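Local coordinates for protein putative adenosine kinase (Schistosoma mansoni, PDB 3VAS) that probably phosphorylates adenosine to AMP with ATP as phosphate donor, as a ribokinase-family adenosine kinase of a parasitic blood fluke, at residues Leu209-Leu214 / Ser234-Gly239; Arg263-Leu268 / Arg278-Thr283; Tyr26-Gly31 / Gln180-Ala185; Leu85-Met90 / Ala321-Phe326. All blocks are in the same frame, centred on the assembly; numbering follows the deposited sequence.

Interaction 1: Leu209-Leu214 / Ser234-Gly239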
# COMPACT_ATOMS: atom_id res chain seq x y z
N LEU A 209 15.60 -7.12 -1.04
CA LEU A 209 14.24 -7.49 -1.39
C LEU A 209 13.35 -6.26 -1.54
O LEU A 209 13.01 -5.61 -0.55
CB LEU A 209 13.65 -8.43 -0.35
CG LEU A 209 12.32 -9.07 -0.74
CD1 LEU A 209 12.54 -10.19 -1.76
CD2 LEU A 209 11.56 -9.57 0.48
N PHE A 210 12.95 -5.96 -2.77
CA PHE A 210 12.09 -4.81 -3.02
C PHE A 210 10.67 -5.26 -3.36
O PHE A 210 10.45 -5.97 -4.34
CB PHE A 210 12.66 -3.95 -4.16
CG PHE A 210 11.95 -2.63 -4.32
CD1 PHE A 210 12.42 -1.50 -3.66
CD2 PHE A 210 10.82 -2.51 -5.12
CE1 PHE A 210 11.78 -0.28 -3.80
CE2 PHE A 210 10.18 -1.30 -5.27
CZ PHE A 210 10.65 -0.18 -4.60
N CYS A 211 9.71 -4.82 -2.55
CA CYS A 211 8.31 -5.21 -2.73
C CYS A 211 7.47 -4.03 -3.20
O CYS A 211 7.55 -2.93 -2.64
CB CYS A 211 7.75 -5.78 -1.43
SG CYS A 211 8.78 -7.09 -0.70
N PHE A 212 6.66 -4.26 -4.23
CA PHE A 212 5.95 -3.18 -4.91
C PHE A 212 4.47 -3.52 -5.04
O PHE A 212 4.11 -4.66 -5.35
CB PHE A 212 6.57 -2.96 -6.29
CG PHE A 212 5.93 -1.85 -7.09
CD1 PHE A 212 6.00 -0.54 -6.66
CD2 PHE A 212 5.29 -2.13 -8.29
CE1 PHE A 212 5.41 0.48 -7.39
CE2 PHE A 212 4.70 -1.12 -9.03
CZ PHE A 212 4.76 0.19 -8.58
N ASN A 213 3.61 -2.53 -4.79
CA ASN A 213 2.17 -2.73 -4.91
C ASN A 213 1.60 -1.90 -6.08
O ASN A 213 1.89 -0.71 -6.19
CB ASN A 213 1.47 -2.36 -3.60
CG ASN A 213 0.11 -3.04 -3.44
OD1 ASN A 213 -0.78 -2.90 -4.28
ND2 ASN A 213 -0.05 -3.80 -2.35
N LEU A 214 0.81 -2.53 -6.94
CA LEU A 214 0.17 -1.82 -8.05
C LEU A 214 -0.78 -0.73 -7.54
O LEU A 214 -1.02 0.28 -8.21
CB LEU A 214 -0.56 -2.79 -8.99
CG LEU A 214 0.26 -3.87 -9.71
CD1 LEU A 214 -0.62 -4.75 -10.60
CD2 LEU A 214 1.39 -3.25 -10.53
N SER A 234 11.60 -4.78 -8.90
CA SER A 234 10.84 -5.41 -7.83
C SER A 234 11.04 -6.92 -7.80
O SER A 234 10.95 -7.58 -8.83
CB SER A 234 9.35 -5.10 -7.98
OG SER A 234 9.12 -3.70 -7.95
N ASN A 235 11.31 -7.46 -6.61
CA ASN A 235 11.40 -8.90 -6.43
C ASN A 235 10.03 -9.51 -6.19
O ASN A 235 9.79 -10.68 -6.50
CB ASN A 235 12.33 -9.23 -5.27
CG ASN A 235 13.67 -8.55 -5.40
OD1 ASN A 235 13.87 -7.44 -4.92
ND2 ASN A 235 14.61 -9.22 -6.07
N ILE A 236 9.13 -8.71 -5.62
CA ILE A 236 7.76 -9.15 -5.34
C ILE A 236 6.77 -8.06 -5.74
O ILE A 236 6.96 -6.89 -5.39
CB ILE A 236 7.56 -9.49 -3.84
CG1 ILE A 236 8.59 -10.52 -3.37
CG2 ILE A 236 6.15 -10.00 -3.58
CD1 ILE A 236 8.42 -10.93 -1.92
N VAL A 237 5.73 -8.44 -6.48
CA VAL A 237 4.70 -7.49 -6.90
C VAL A 237 3.33 -7.94 -6.41
O VAL A 237 2.92 -9.08 -6.66
CB VAL A 237 4.66 -7.31 -8.43
CG1 VAL A 237 3.58 -6.32 -8.83
CG2 VAL A 237 6.02 -6.85 -8.96
N PHE A 238 2.63 -7.05 -5.72
CA PHE A 238 1.28 -7.30 -5.25
C PHE A 238 0.28 -6.54 -6.11
O PHE A 238 0.55 -5.42 -6.54
CB PHE A 238 1.11 -6.82 -3.80
CG PHE A 238 1.94 -7.56 -2.79
CD1 PHE A 238 1.43 -8.68 -2.14
CD2 PHE A 238 3.22 -7.13 -2.47
CE1 PHE A 238 2.18 -9.35 -1.20
CE2 PHE A 238 3.98 -7.81 -1.52
CZ PHE A 238 3.46 -8.92 -0.89
N GLY A 239 -0.88 -7.14 -6.34
CA GLY A 239 -1.94 -6.47 -7.07
C GLY A 239 -3.29 -7.07 -6.73
O GLY A 239 -3.35 -8.13 -6.11

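Interaction 2: Arg263-Leu268 / Arg278-Thr283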
# COMPACT_ATOMS: atom_id res chain seq x y z
N ARG A 263 1.44 -13.40 -15.55
CA ARG A 263 2.53 -13.97 -16.33
C ARG A 263 3.44 -12.87 -16.89
O ARG A 263 4.66 -12.95 -16.80
CB ARG A 263 1.95 -14.82 -17.47
CG ARG A 263 2.95 -15.31 -18.52
CD ARG A 263 4.08 -16.12 -17.91
NE ARG A 263 3.62 -17.10 -16.93
CZ ARG A 263 4.27 -17.40 -15.81
NH1 ARG A 263 5.41 -16.79 -15.52
NH2 ARG A 263 3.77 -18.30 -14.98
N TYR A 264 2.82 -11.83 -17.45
CA TYR A 264 3.56 -10.73 -18.05
C TYR A 264 4.45 -10.00 -17.03
O TYR A 264 5.62 -9.75 -17.29
CB TYR A 264 2.60 -9.75 -18.72
CG TYR A 264 3.28 -8.63 -19.48
CD1 TYR A 264 3.54 -8.74 -20.84
CD2 TYR A 264 3.64 -7.45 -18.83
CE1 TYR A 264 4.14 -7.71 -21.54
CE2 TYR A 264 4.25 -6.42 -19.53
CZ TYR A 264 4.50 -6.55 -20.88
OH TYR A 264 5.10 -5.53 -21.57
N ILE A 265 3.87 -9.67 -15.88
CA ILE A 265 4.61 -8.96 -14.84
C ILE A 265 5.75 -9.81 -14.29
O ILE A 265 6.85 -9.30 -14.05
CB ILE A 265 3.67 -8.52 -13.69
CG1 ILE A 265 2.69 -7.45 -14.19
CG2 ILE A 265 4.48 -7.99 -12.50
CD1 ILE A 265 1.81 -6.88 -13.09
N ALA A 266 5.49 -11.09 -14.09
CA ALA A 266 6.50 -12.02 -13.60
C ALA A 266 7.69 -12.14 -14.55
O ALA A 266 8.83 -12.33 -14.12
CB ALA A 266 5.88 -13.39 -13.35
N ASP A 267 7.42 -12.04 -15.85
CA ASP A 267 8.44 -12.29 -16.86
C ASP A 267 9.18 -11.05 -17.35
O ASP A 267 10.14 -11.17 -18.12
CB ASP A 267 7.85 -13.04 -18.06
CG ASP A 267 7.42 -14.45 -17.72
OD1 ASP A 267 7.70 -14.91 -16.59
OD2 ASP A 267 6.83 -15.11 -18.59
N LEU A 268 8.75 -9.87 -16.93
CA LEU A 268 9.43 -8.64 -17.34
C LEU A 268 10.89 -8.70 -16.90
O LEU A 268 11.18 -9.11 -15.78
CB LEU A 268 8.77 -7.40 -16.73
CG LEU A 268 7.60 -6.76 -17.48
CD1 LEU A 268 6.99 -5.64 -16.65
CD2 LEU A 268 8.06 -6.24 -18.84
N ARG A 278 11.21 -13.22 -9.86
CA ARG A 278 10.24 -12.26 -9.34
C ARG A 278 8.93 -12.95 -9.02
O ARG A 278 8.41 -13.72 -9.83
CB ARG A 278 9.99 -11.11 -10.32
CG ARG A 278 8.88 -10.17 -9.83
CD ARG A 278 8.87 -8.84 -10.56
NE ARG A 278 8.86 -9.02 -11.99
CZ ARG A 278 9.86 -8.71 -12.80
NH1 ARG A 278 10.97 -8.16 -12.33
NH2 ARG A 278 9.73 -8.94 -14.10
N LEU A 279 8.39 -12.66 -7.84
CA LEU A 279 7.13 -13.25 -7.40
C LEU A 279 5.97 -12.28 -7.61
O LEU A 279 6.07 -11.11 -7.26
CB LEU A 279 7.24 -13.64 -5.92
CG LEU A 279 6.01 -14.29 -5.29
CD1 LEU A 279 5.71 -15.61 -5.97
CD2 LEU A 279 6.21 -14.48 -3.79
N VAL A 280 4.88 -12.77 -8.18
CA VAL A 280 3.70 -11.94 -8.41
C VAL A 280 2.48 -12.55 -7.72
O VAL A 280 2.22 -13.74 -7.85
CB VAL A 280 3.43 -11.76 -9.92
CG1 VAL A 280 2.24 -10.83 -10.15
CG2 VAL A 280 4.67 -11.21 -10.62
N ILE A 281 1.76 -11.72 -6.97
CA ILE A 281 0.59 -12.19 -6.22
C ILE A 281 -0.59 -11.28 -6.52
O ILE A 281 -0.54 -10.08 -6.25
CB ILE A 281 0.85 -12.18 -4.70
CG1 ILE A 281 2.08 -13.03 -4.37
CG2 ILE A 281 -0.39 -12.65 -3.93
CD1 ILE A 281 2.47 -13.01 -2.90
N ILE A 282 -1.64 -11.84 -7.09
CA ILE A 282 -2.82 -11.07 -7.44
C ILE A 282 -4.02 -11.54 -6.62
O ILE A 282 -4.50 -12.66 -6.80
CB ILE A 282 -3.16 -11.21 -8.95
CG1 ILE A 282 -1.96 -10.80 -9.80
CG2 ILE A 282 -4.40 -10.38 -9.31
CD1 ILE A 282 -1.48 -9.39 -9.55
N THR A 283 -4.49 -10.69 -5.72
CA THR A 283 -5.66 -11.04 -4.92
C THR A 283 -6.95 -10.81 -5.71
O THR A 283 -6.98 -10.00 -6.63
CB THR A 283 -5.68 -10.27 -3.58
OG1 THR A 283 -5.66 -8.86 -3.82
CG2 THR A 283 -4.48 -10.66 -2.72

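Interaction 3: Tyr26-Gly31 / Gln180-Ala185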
# COMPACT_ATOMS: atom_id res chain seq x y z
N TYR A 26 15.40 -3.45 9.61
CA TYR A 26 15.48 -4.48 8.58
C TYR A 26 14.54 -4.16 7.41
O TYR A 26 14.85 -4.45 6.26
CB TYR A 26 15.12 -5.84 9.18
CG TYR A 26 15.51 -7.02 8.33
CD1 TYR A 26 16.79 -7.56 8.40
CD2 TYR A 26 14.60 -7.61 7.47
CE1 TYR A 26 17.15 -8.64 7.64
CE2 TYR A 26 14.95 -8.70 6.70
CZ TYR A 26 16.23 -9.21 6.78
OH TYR A 26 16.58 -10.30 6.02
N VAL A 27 13.39 -3.56 7.74
CA VAL A 27 12.36 -3.23 6.77
C VAL A 27 12.19 -1.71 6.66
O VAL A 27 12.01 -1.03 7.67
CB VAL A 27 10.99 -3.83 7.17
CG1 VAL A 27 9.90 -3.39 6.20
CG2 VAL A 27 11.07 -5.35 7.23
N PHE A 28 12.25 -1.20 5.43
CA PHE A 28 12.10 0.23 5.19
C PHE A 28 10.94 0.52 4.26
O PHE A 28 10.80 -0.13 3.22
CB PHE A 28 13.39 0.81 4.59
CG PHE A 28 13.31 2.28 4.25
CD1 PHE A 28 13.75 3.24 5.15
CD2 PHE A 28 12.80 2.70 3.02
CE1 PHE A 28 13.67 4.59 4.84
CE2 PHE A 28 12.72 4.04 2.71
CZ PHE A 28 13.16 4.99 3.62
N GLY A 29 10.12 1.49 4.61
CA GLY A 29 9.09 1.98 3.72
C GLY A 29 9.18 3.49 3.53
O GLY A 29 9.62 4.20 4.43
N MET A 30 8.81 3.97 2.35
CA MET A 30 8.57 5.40 2.15
C MET A 30 7.23 5.56 1.46
O MET A 30 6.87 4.75 0.61
CB MET A 30 9.70 6.07 1.34
CG MET A 30 9.85 5.58 -0.10
SD MET A 30 10.89 6.67 -1.12
CE MET A 30 9.71 7.89 -1.65
N GLY A 31 6.47 6.59 1.82
CA GLY A 31 5.16 6.77 1.22
C GLY A 31 4.44 8.07 1.54
O GLY A 31 5.04 9.07 1.93
N GLN A 180 17.11 -4.49 4.57
CA GLN A 180 17.32 -5.60 3.65
C GLN A 180 16.06 -5.82 2.84
O GLN A 180 16.06 -6.53 1.82
CB GLN A 180 17.69 -6.88 4.41
CG GLN A 180 18.99 -6.77 5.18
CD GLN A 180 20.17 -6.46 4.28
OE1 GLN A 180 20.99 -5.59 4.58
NE2 GLN A 180 20.27 -7.17 3.17
N VAL A 181 14.97 -5.20 3.30
CA VAL A 181 13.66 -5.34 2.69
C VAL A 181 12.99 -3.98 2.52
O VAL A 181 12.97 -3.17 3.46
CB VAL A 181 12.74 -6.23 3.55
CG1 VAL A 181 11.34 -6.31 2.95
CG2 VAL A 181 13.34 -7.63 3.70
N TYR A 182 12.44 -3.72 1.34
CA TYR A 182 11.70 -2.48 1.10
C TYR A 182 10.26 -2.75 0.68
O TYR A 182 9.98 -3.72 -0.03
CB TYR A 182 12.40 -1.63 0.03
CG TYR A 182 13.86 -1.41 0.30
CD1 TYR A 182 14.28 -0.42 1.17
CD2 TYR A 182 14.83 -2.19 -0.32
CE1 TYR A 182 15.63 -0.21 1.42
CE2 TYR A 182 16.17 -1.99 -0.07
CZ TYR A 182 16.57 -1.00 0.80
OH TYR A 182 17.91 -0.80 1.04
N TYR A 183 9.36 -1.91 1.16
CA TYR A 183 7.99 -1.91 0.67
C TYR A 183 7.60 -0.50 0.27
O TYR A 183 7.57 0.40 1.10
CB TYR A 183 7.01 -2.43 1.73
CG TYR A 183 5.59 -2.49 1.22
CD1 TYR A 183 5.14 -3.58 0.47
CD2 TYR A 183 4.69 -1.45 1.45
CE1 TYR A 183 3.84 -3.64 -0.01
CE2 TYR A 183 3.39 -1.49 0.97
CZ TYR A 183 2.97 -2.59 0.24
OH TYR A 183 1.68 -2.63 -0.23
N ILE A 184 7.32 -0.30 -1.02
CA ILE A 184 6.78 0.97 -1.49
C ILE A 184 5.57 0.74 -2.40
O ILE A 184 5.65 -0.00 -3.39
CB ILE A 184 7.83 1.80 -2.27
CG1 ILE A 184 9.15 1.89 -1.50
CG2 ILE A 184 7.29 3.20 -2.54
CD1 ILE A 184 10.23 2.64 -2.25
N ALA A 185 4.45 1.36 -2.06
CA ALA A 185 3.24 1.27 -2.87
C ALA A 185 3.35 2.11 -4.13
O ALA A 185 4.10 3.10 -4.17
CB ALA A 185 2.02 1.70 -2.06

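Interaction 4: Leu85-Met90 / Ala321-Phe326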
# COMPACT_ATOMS: atom_id res chain seq x y z
N LEU A 85 2.32 3.17 4.65
CA LEU A 85 2.41 3.27 6.10
C LEU A 85 1.58 2.18 6.79
O LEU A 85 2.04 1.58 7.76
CB LEU A 85 2.01 4.67 6.59
CG LEU A 85 2.01 4.88 8.11
CD1 LEU A 85 3.35 4.49 8.73
CD2 LEU A 85 1.62 6.31 8.48
N ASN A 86 0.37 1.93 6.28
CA ASN A 86 -0.47 0.85 6.80
C ASN A 86 0.28 -0.49 6.80
O ASN A 86 0.32 -1.19 7.82
CB ASN A 86 -1.75 0.69 5.96
CG ASN A 86 -2.77 1.79 6.21
OD1 ASN A 86 -2.67 2.57 7.16
ND2 ASN A 86 -3.79 1.85 5.35
N THR A 87 0.88 -0.82 5.66
CA THR A 87 1.59 -2.08 5.49
C THR A 87 2.82 -2.19 6.40
O THR A 87 3.00 -3.18 7.10
CB THR A 87 2.02 -2.27 4.02
OG1 THR A 87 0.85 -2.44 3.21
CG2 THR A 87 2.92 -3.48 3.85
N VAL A 88 3.65 -1.15 6.39
CA VAL A 88 4.89 -1.17 7.16
C VAL A 88 4.65 -1.21 8.67
O VAL A 88 5.33 -1.93 9.39
CB VAL A 88 5.79 0.01 6.77
CG1 VAL A 88 6.96 0.15 7.75
CG2 VAL A 88 6.29 -0.19 5.35
N LYS A 89 3.68 -0.45 9.15
CA LYS A 89 3.43 -0.44 10.59
C LYS A 89 2.78 -1.74 11.05
O LYS A 89 2.96 -2.16 12.19
CB LYS A 89 2.63 0.79 11.03
CG LYS A 89 1.16 0.81 10.65
CD LYS A 89 0.54 2.16 11.02
CE LYS A 89 -0.98 2.13 10.93
NZ LYS A 89 -1.58 3.44 11.31
N MET A 90 2.04 -2.41 10.17
CA MET A 90 1.48 -3.71 10.54
C MET A 90 2.56 -4.79 10.51
O MET A 90 2.54 -5.70 11.34
CB MET A 90 0.29 -4.11 9.67
CG MET A 90 -0.39 -5.39 10.15
SD MET A 90 -1.93 -5.77 9.30
CE MET A 90 -2.57 -7.12 10.29
N ALA A 321 -3.01 -4.82 4.46
CA ALA A 321 -2.79 -5.81 5.51
C ALA A 321 -2.27 -7.11 4.90
O ALA A 321 -1.36 -7.74 5.44
CB ALA A 321 -4.09 -6.07 6.26
N PHE A 322 -2.87 -7.49 3.78
CA PHE A 322 -2.46 -8.70 3.07
C PHE A 322 -0.96 -8.66 2.80
O PHE A 322 -0.25 -9.63 3.07
CB PHE A 322 -3.23 -8.85 1.76
CG PHE A 322 -2.88 -10.11 1.00
CD1 PHE A 322 -3.62 -11.27 1.19
CD2 PHE A 322 -1.82 -10.13 0.11
CE1 PHE A 322 -3.30 -12.43 0.50
CE2 PHE A 322 -1.50 -11.29 -0.59
CZ PHE A 322 -2.24 -12.44 -0.39
N ALA A 323 -0.48 -7.54 2.27
CA ALA A 323 0.94 -7.38 1.98
C ALA A 323 1.79 -7.50 3.24
O ALA A 323 2.81 -8.19 3.24
CB ALA A 323 1.20 -6.05 1.26
N ALA A 324 1.36 -6.82 4.31
CA ALA A 324 2.05 -6.90 5.60
C ALA A 324 2.15 -8.33 6.11
O ALA A 324 3.23 -8.80 6.48
CB ALA A 324 1.35 -6.02 6.63
N GLY A 325 1.01 -9.02 6.12
CA GLY A 325 0.94 -10.39 6.61
C GLY A 325 1.85 -11.31 5.81
O GLY A 325 2.53 -12.16 6.39
N PHE A 326 1.87 -11.14 4.49
CA PHE A 326 2.74 -11.96 3.66
C PHE A 326 4.21 -11.70 3.95
O PHE A 326 4.97 -12.63 4.21
CB PHE A 326 2.49 -11.74 2.16
CG PHE A 326 3.33 -12.63 1.28
CD1 PHE A 326 2.89 -13.90 0.94
CD2 PHE A 326 4.57 -12.21 0.82
CE1 PHE A 326 3.67 -14.74 0.15
CE2 PHE A 326 5.35 -13.03 0.03
CZ PHE A 326 4.90 -14.30 -0.31

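Interaction 1: Leu209-Leu214 / Ser234-Gly239
Leu-209 meets Asn-235 where two parallel strands begin to pair, Leu-209 CD1 lying 3.6 Å from Asn-235 CB, while its other methyl, CD2, faces Ile-236 CD1. The amide of Phe-210 then finds a side-chain acceptor in place of a backbone one: its N-H runs almost straight (175°) to Asn-235 OD1, Phe-210 N to OD1 2.8 Å. With CG of Asn-235 beside its own backbone N (chi1 -52°), the amide oxygen turns back to this strand end. The Phe-210 carbonyl is bonded by Asn-235 N, with a weak second bond from Ile-236 N. Farther out, the edge of the Phe-210 ring approaches Ser-234 OG, a hydroxyl bonded to Met-230 O of helix 224-231.

Cys-211 SG packs 4.0 Å from Ile-236 CD1, on the face that also carries Phe-238. At Phe-212 the backbone ladder becomes regular. Phe-212 N is 2.9 Å from Ile-236 O, and Phe-212 O receives Phe-238 N at 2.8 Å. On the other face, Phe-212 CB sits tightly against Ser-234 OG. The amide of Asn-213 crosses the Phe-238 side chain, Asn-213 ND2 to Phe-238 CB 3.5 Å, its plane turned just 17° from the ring; ND2 is bonded to Tyr-183 OH and OD1 to Ser-215 N. Leu-214 closes the ladder through its N and Phe-238 O, while its CD2 touches Val-237 CG1.

Helices 217-222 and 224-231 connect these neighbouring parallel strands, the beta-alpha-beta arrangement that builds the central Rossmann-like sheet of ribokinase-family enzymes.

Interaction 2: Arg263-Leu268 / Arg278-Thr283
The carbonyl oxygen of Ile-265, near the C-terminal end of helix 257-267, accepts a hydrogen bond from the guanidinium of Arg-278. Arg-278 NE lies 2.9 Å from Ile-265 O in a bent bond, 142° at the hydrogen, and the donor is tilted 28° from the carbonyl plane. Arg-278 NH2 may be a second donor to the same oxygen, but this bond is doubtful because the model places NH2 too near a neighbouring atom.

The arginine gets there by extending first and bending late. CG stands anti to the backbone N, the chain stays extended through the next bond, and the turn comes at chi3, 52°, which folds the planar end back toward the helix. The positive group beside carbonyls at a helix C-terminus would be expected to interact favourably with the helix dipole. Phe-270 adds a cation-pi contact to Arg-278.

Beside this polar grip lies a small apolar patch. Val-280 sends one branch against the helix; Val-280 CG2 is 3.7 Å from Ile-265 CG2 and equally far from Ala-266 CB. Val-280 CG2 also lies 3.6 Å from Ala-266 N. The side chains of Ile-265 and Val-280 cross at about a right angle.

One turn along the helix, Arg-263 NH1 forms a salt bridge with Asp-267 OD1, and Arg-263 NH2 bonds to Thr-292 OG1. Helix 257-267 thus packs on strand 279-284, with Ile-265 also reaching Val-237 of the adjacent strand 236-240, Tyr-247 of helix 241-250 and Ile-231 of helix 224-231.

Interaction 3: Tyr26-Gly31 / Gln180-Ala185
Phe-28 and Tyr-182 meet on one face of the central sheet of this ribokinase-type alpha/beta fold, where strands 27-40 and 181-185 are parallel neighbours. Phe-28 CB lies 3.7 Å from Tyr-182 CD1, and the edge of the tyrosine ring is turned to Phe-28 CD2. The two side chains leave their strands differently, Phe-28 with CG anti to its backbone N and Tyr-182 with CG beside it (chi1 -51°), which swings the tyrosine ring over to the phenylalanine CB. On this same face, Met-30 CG packs 3.7 Å from Ile-184 CD1. Helix 189-205 lies over these residues and touches Phe-28 and Met-30 through Ile-199.

The opposite face carries Val-27 and Val-181, which lie side by side and point the same way, Val-27 CG2 to Val-181 CB 4.1 Å. Tyr-183 follows on that face, the end of its side chain leading away from strand 27-40.

Backbone bonds hold the pair in register. Phe-28 N donates to Val-181 O at 2.9 Å, and Phe-28 O accepts from Tyr-183 N at 3.1 Å. Toward the start of the strands, Tyr-26 O takes two donors, the amides of Gln-180 and Val-181, so that one carbonyl anchors both residues where the second strand begins.

At this partly exposed edge the Tyr-26 ring closes the contact. Its CE2 touches Val-181 CG2, while in a CH-pi contact Gln-180 CB sits over one face of the Tyr-26 ring, 3.8 Å from its centroid and 20° off the ring normal.

Interaction 4: Leu85-Met90 / Ala321-Phe326
Thr-87 and Ala-324 form the closest backbone meeting of two helices; the axes of helical segments 85-90 and 321-326 approach to 8.0 Å, at 32° to each other. All the contacts between the segments are van der Waals ones. The CA atoms of Thr-87 and Ala-324 are 4.8 Å apart, and Ala-324 CB lies 3.3 Å from Thr-87 O.

Met-90 contributes two parts of its chain: Met-90 CB lies 3.7 Å from Ala-324 CB, and farther out SD rests 3.7 Å from Ala-321 CB. With CG anti to the backbone N (chi1 -174°) and the chain extended beyond it, the sulfur passes Ala-324 and reaches one turn back along the partner helix. Thr-87 uses its methyl, CG2 being 3.7 Å from Ala-324 N and 4.0 Å from Ala-323 CB.

Polar groups turn to the residue just before the second segment. Thr-87 OG1 is hydrogen-bonded to Asp-320 O, and Asn-86 ND2 to Asp-320 OD2. Asn-86 ND2 also bonds O3' of the bound adenosine, so the helix 83-95 contributes directly to the nucleoside pocket.

Small alanines on one side and an extended thioether on the other are thus consistent with close helix packing beside the nucleoside, while hydrogen bonds to Asp-320 tie the two helices together at the ligand end.

Interactions 1 and 3 are strand pairs in the central sheet, and interaction 2 sets a helix on its strand 279-284. Of the five strands 27-40, 181-185, 209-213, 236-240 and 279-284, side by side in that order, interaction 3 joins the first two and interaction 1 the next two, centres about 10 Å apart; the centres of interactions 2 and 3 are about 19 Å apart. In interaction 4, Phe-322 and Phe-326 reach strands of interactions 1 and 2. Along the chain interaction 3 closes before interaction 1, then comes interaction 2; interaction 4 encloses both and crosses interaction 3. Interaction 4 holds Asn-86 of the adenosine pocket, interactions 1 and 3 lie close by, and interaction 2 is farther along the sheet.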